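Local structure of light Chain (Clostridium botulinum, 6BVD) at residues 22-35 against 135-148. The protein is the zinc metalloprotease light chain of a mosaic botulinum neurotoxin and probably cleaves a neuronal SNARE protein, thereby blocking neurotransmitter release. Numbering follows the deposited sequence.
Sequences IYIRPPYYETSNTY and RTVSFNVKLANGNI
Y35 stands as a flat wall with a different side chain pressed on each face. K142 lies across one of them: its CE sits over the ring centre in a CH-pi contact, 4.2 Å from the centroid of Y35, and NZ adds a cation-pi contact, the chain turning at chi3 (-70°). R25 CB backs the other face, off toward the rim. Beyond the ring, Y35 OH drops into a notch between N140 CB and I148 CG2. R25 and N140 run alongside each other, guanidinium and amide stacked with their planes 9° apart; N140 ND2 rests 3.3 Å from R25 NH2 without bonding, and N33 OD1 accepts from R25 NH1 at the guanidinium edge, in its plane.

Beneath these side chains, strands 21-24 and 138-142 are antiparallel neighbours in the mixed sheet of the clostridial neurotoxin protease fold. K142 N donates to Y23 O and R25 N to N140 O, the latter at 2.8 Å and nearly straight (171°). Past it, a water accepts from R25 NE and N140 N. On the sheet's buried face, I22 CD1 nestles against V141 CB at 3.6 Å, while I24 CG2 rests against both V141 CG1 and F139 CE1; W46 and I48 lie next to the isoleucines. Farther along, R135 grips E30 side-on, NE to OE2 (3.1 Å) and NH2 to OE1. Y28 N meets E30 OE2 from the opposite face of the carboxylate, and the edge of the Y28 ring presses CD1 over the centre of the R135 guanidinium; Y28 OH and R135 NH1 both bond to the backbone of I173.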
# COMPACT_ATOMS: atom_id res chain seq x y z
N ILE A 22 8.52 19.73 11.71
CA ILE A 22 9.17 20.87 12.38
C ILE A 22 9.71 21.84 11.34
O ILE A 22 9.72 21.53 10.16
CB ILE A 22 10.35 20.45 13.29
CG1 ILE A 22 11.43 19.80 12.43
CG2 ILE A 22 9.94 19.50 14.39
CD1 ILE A 22 12.51 19.19 13.24
N TYR A 23 10.09 23.04 11.76
CA TYR A 23 10.81 23.94 10.86
C TYR A 23 12.31 23.70 10.94
O TYR A 23 12.87 23.60 12.04
CB TYR A 23 10.48 25.40 11.16
CG TYR A 23 9.22 25.84 10.45
CD1 TYR A 23 9.28 26.58 9.27
CD2 TYR A 23 7.97 25.48 10.93
CE1 TYR A 23 8.12 26.96 8.60
CE2 TYR A 23 6.81 25.85 10.28
CZ TYR A 23 6.89 26.59 9.13
OH TYR A 23 5.73 26.95 8.50
N ILE A 24 12.99 23.60 9.80
CA ILE A 24 14.42 23.39 9.95
C ILE A 24 15.21 24.45 9.19
O ILE A 24 14.78 24.97 8.17
CB ILE A 24 14.86 21.99 9.48
CG1 ILE A 24 14.92 21.90 7.98
CG2 ILE A 24 13.95 20.93 10.03
CD1 ILE A 24 15.22 20.47 7.50
N ARG A 25 16.38 24.76 9.72
CA ARG A 25 17.32 25.70 9.09
C ARG A 25 18.35 24.87 8.36
O ARG A 25 19.24 24.33 8.99
CB ARG A 25 18.01 26.60 10.13
CG ARG A 25 18.82 27.75 9.50
CD ARG A 25 19.53 28.61 10.59
NE ARG A 25 20.63 27.87 11.22
CZ ARG A 25 21.48 28.41 12.09
NH1 ARG A 25 21.37 29.68 12.39
NH2 ARG A 25 22.45 27.68 12.63
N PRO A 26 18.20 24.71 7.03
CA PRO A 26 19.05 23.68 6.41
C PRO A 26 20.50 24.16 6.19
O PRO A 26 20.78 25.35 6.34
CB PRO A 26 18.30 23.34 5.08
CG PRO A 26 17.32 24.39 4.86
CD PRO A 26 17.19 25.25 6.11
N PRO A 27 21.43 23.23 5.92
CA PRO A 27 22.83 23.63 5.74
C PRO A 27 22.97 24.72 4.68
O PRO A 27 22.23 24.68 3.67
CB PRO A 27 23.55 22.32 5.32
CG PRO A 27 22.46 21.36 5.05
CD PRO A 27 21.25 21.77 5.79
N TYR A 28 23.84 25.69 4.96
CA TYR A 28 24.13 26.89 4.16
C TYR A 28 23.11 28.03 4.39
O TYR A 28 23.30 29.14 3.86
CB TYR A 28 24.20 26.55 2.65
CG TYR A 28 25.22 25.48 2.29
CD1 TYR A 28 26.51 25.53 2.77
CD2 TYR A 28 24.86 24.39 1.48
CE1 TYR A 28 27.45 24.54 2.44
CE2 TYR A 28 25.77 23.40 1.15
CZ TYR A 28 27.06 23.47 1.64
OH TYR A 28 27.99 22.50 1.31
N TYR A 29 22.07 27.81 5.21
CA TYR A 29 21.10 28.88 5.49
C TYR A 29 21.35 29.52 6.89
O TYR A 29 20.48 30.23 7.45
CB TYR A 29 19.66 28.35 5.38
CG TYR A 29 19.19 28.13 3.94
CD1 TYR A 29 18.66 29.18 3.20
CD2 TYR A 29 19.30 26.87 3.32
CE1 TYR A 29 18.26 29.02 1.88
CE2 TYR A 29 18.87 26.70 2.00
CZ TYR A 29 18.35 27.76 1.30
OH TYR A 29 17.93 27.60 0.00
N GLU A 30 22.53 29.28 7.44
CA GLU A 30 22.83 29.69 8.81
C GLU A 30 22.86 31.23 8.94
O GLU A 30 22.23 31.78 9.83
CB GLU A 30 24.18 29.12 9.27
CG GLU A 30 24.30 27.60 9.26
CD GLU A 30 24.72 27.05 7.89
OE1 GLU A 30 25.12 27.85 7.03
OE2 GLU A 30 24.69 25.81 7.71
N THR A 31 23.55 31.91 8.03
CA THR A 31 23.71 33.36 8.17
C THR A 31 22.41 34.09 7.90
O THR A 31 22.06 35.03 8.62
CB THR A 31 24.80 33.89 7.23
OG1 THR A 31 26.05 33.33 7.65
CG2 THR A 31 24.91 35.41 7.30
N SER A 32 21.70 33.67 6.86
CA SER A 32 20.42 34.28 6.58
C SER A 32 19.37 33.85 7.62
O SER A 32 18.32 34.47 7.72
CB SER A 32 19.98 33.95 5.17
OG SER A 32 19.69 32.57 5.04
N ASN A 33 19.64 32.78 8.36
CA ASN A 33 18.69 32.25 9.36
C ASN A 33 17.30 31.92 8.78
O ASN A 33 16.27 32.27 9.37
CB ASN A 33 18.52 33.24 10.52
CG ASN A 33 19.03 32.70 11.83
OD1 ASN A 33 19.05 31.50 12.06
ND2 ASN A 33 19.47 33.62 12.71
N THR A 34 17.27 31.22 7.65
CA THR A 34 16.04 30.92 6.94
C THR A 34 15.54 29.53 7.34
O THR A 34 16.30 28.57 7.27
CB THR A 34 16.27 30.91 5.41
OG1 THR A 34 16.96 32.09 5.01
CG2 THR A 34 14.97 30.76 4.64
N TYR A 35 14.27 29.43 7.75
CA TYR A 35 13.70 28.14 8.16
C TYR A 35 12.66 27.67 7.16
O TYR A 35 12.00 28.48 6.53
CB TYR A 35 13.05 28.23 9.55
CG TYR A 35 14.05 28.26 10.69
CD1 TYR A 35 14.30 27.13 11.46
CD2 TYR A 35 14.76 29.42 10.99
CE1 TYR A 35 15.20 27.14 12.50
CE2 TYR A 35 15.67 29.44 12.05
CZ TYR A 35 15.89 28.31 12.79
OH TYR A 35 16.80 28.32 13.83
N ARG A 135 27.76 22.36 10.37
CA ARG A 135 26.68 22.09 9.43
C ARG A 135 26.78 20.76 8.72
O ARG A 135 25.81 20.36 8.05
CB ARG A 135 26.60 23.19 8.38
CG ARG A 135 27.77 23.21 7.46
CD ARG A 135 27.38 23.86 6.16
NE ARG A 135 27.39 25.32 6.29
CZ ARG A 135 28.30 26.12 5.75
NH1 ARG A 135 29.36 25.63 5.11
NH2 ARG A 135 28.20 27.43 5.93
N THR A 136 27.88 20.04 8.88
CA THR A 136 27.98 18.71 8.26
C THR A 136 27.32 17.58 9.06
O THR A 136 27.14 16.49 8.52
CB THR A 136 29.45 18.27 8.02
OG1 THR A 136 30.17 18.18 9.26
CG2 THR A 136 30.19 19.23 7.02
N VAL A 137 26.98 17.83 10.34
CA VAL A 137 26.42 16.80 11.20
C VAL A 137 25.13 17.23 11.95
O VAL A 137 24.34 16.40 12.32
CB VAL A 137 27.46 16.31 12.25
CG1 VAL A 137 28.57 15.53 11.56
CG2 VAL A 137 28.04 17.50 13.10
N SER A 138 24.88 18.53 12.11
CA SER A 138 23.64 18.93 12.75
C SER A 138 23.10 20.24 12.19
O SER A 138 23.78 20.93 11.42
CB SER A 138 23.86 19.02 14.28
OG SER A 138 24.73 20.09 14.55
N PHE A 139 21.84 20.54 12.50
CA PHE A 139 21.21 21.79 12.06
C PHE A 139 20.23 22.32 13.11
O PHE A 139 19.72 21.55 13.93
CB PHE A 139 20.47 21.62 10.72
CG PHE A 139 19.63 20.35 10.65
CD1 PHE A 139 18.34 20.32 11.16
CD2 PHE A 139 20.14 19.20 10.04
CE1 PHE A 139 17.55 19.17 11.11
CE2 PHE A 139 19.37 18.02 9.97
CZ PHE A 139 18.06 18.00 10.53
N ASN A 140 19.97 23.63 13.06
CA ASN A 140 18.91 24.20 13.90
C ASN A 140 17.50 23.81 13.47
O ASN A 140 17.17 23.81 12.28
CB ASN A 140 19.00 25.73 13.94
CG ASN A 140 20.09 26.23 14.85
OD1 ASN A 140 20.85 25.43 15.39
ND2 ASN A 140 20.17 27.54 15.06
N VAL A 141 16.64 23.50 14.45
CA VAL A 141 15.22 23.33 14.17
C VAL A 141 14.39 24.19 15.14
O VAL A 141 14.79 24.42 16.28
CB VAL A 141 14.73 21.86 14.25
CG1 VAL A 141 15.68 20.92 13.50
CG2 VAL A 141 14.54 21.40 15.67
N LYS A 142 13.27 24.69 14.65
CA LYS A 142 12.40 25.54 15.46
C LYS A 142 11.13 24.77 15.85
O LYS A 142 10.39 24.27 14.99
CB LYS A 142 12.10 26.84 14.71
CG LYS A 142 11.26 27.85 15.49
CD LYS A 142 10.88 29.03 14.61
CE LYS A 142 12.10 29.90 14.29
NZ LYS A 142 11.75 30.98 13.30
N LEU A 143 10.94 24.58 17.15
CA LEU A 143 9.82 23.81 17.65
C LEU A 143 8.47 24.58 17.67
O LEU A 143 8.40 25.78 17.36
CB LEU A 143 10.15 23.27 19.05
CG LEU A 143 11.41 22.39 19.12
CD1 LEU A 143 11.76 22.03 20.56
CD2 LEU A 143 11.32 21.10 18.26
N ALA A 144 7.41 23.87 18.02
CA ALA A 144 6.07 24.44 18.05
C ALA A 144 5.99 25.68 18.96
O ALA A 144 5.35 26.67 18.61
CB ALA A 144 5.07 23.41 18.52
N ASN A 145 6.65 25.63 20.11
CA ASN A 145 6.62 26.79 21.02
C ASN A 145 7.64 27.85 20.62
O ASN A 145 7.81 28.86 21.32
CB ASN A 145 6.87 26.39 22.49
CG ASN A 145 8.27 25.82 22.73
OD1 ASN A 145 9.14 25.89 21.88
ND2 ASN A 145 8.49 25.33 23.94
N GLY A 146 8.37 27.61 19.54
CA GLY A 146 9.35 28.57 19.09
C GLY A 146 10.77 28.38 19.61
O GLY A 146 11.66 29.09 19.16
N ASN A 147 11.01 27.38 20.47
CA ASN A 147 12.37 27.18 20.95
C ASN A 147 13.20 26.60 19.82
O ASN A 147 12.68 25.83 18.97
CB ASN A 147 12.45 26.21 22.13
CG ASN A 147 11.84 26.77 23.42
OD1 ASN A 147 11.52 27.96 23.53
ND2 ASN A 147 11.72 25.91 24.42
N ILE A 148 14.46 27.00 19.79
CA ILE A 148 15.41 26.57 18.76
C ILE A 148 16.39 25.59 19.39
O ILE A 148 17.03 25.92 20.40
CB ILE A 148 16.08 27.81 18.16
CG1 ILE A 148 15.01 28.65 17.47
CG2 ILE A 148 17.27 27.44 17.23
CD1 ILE A 148 15.47 29.99 16.99
O HOH W 1 20.94 25.14 10.66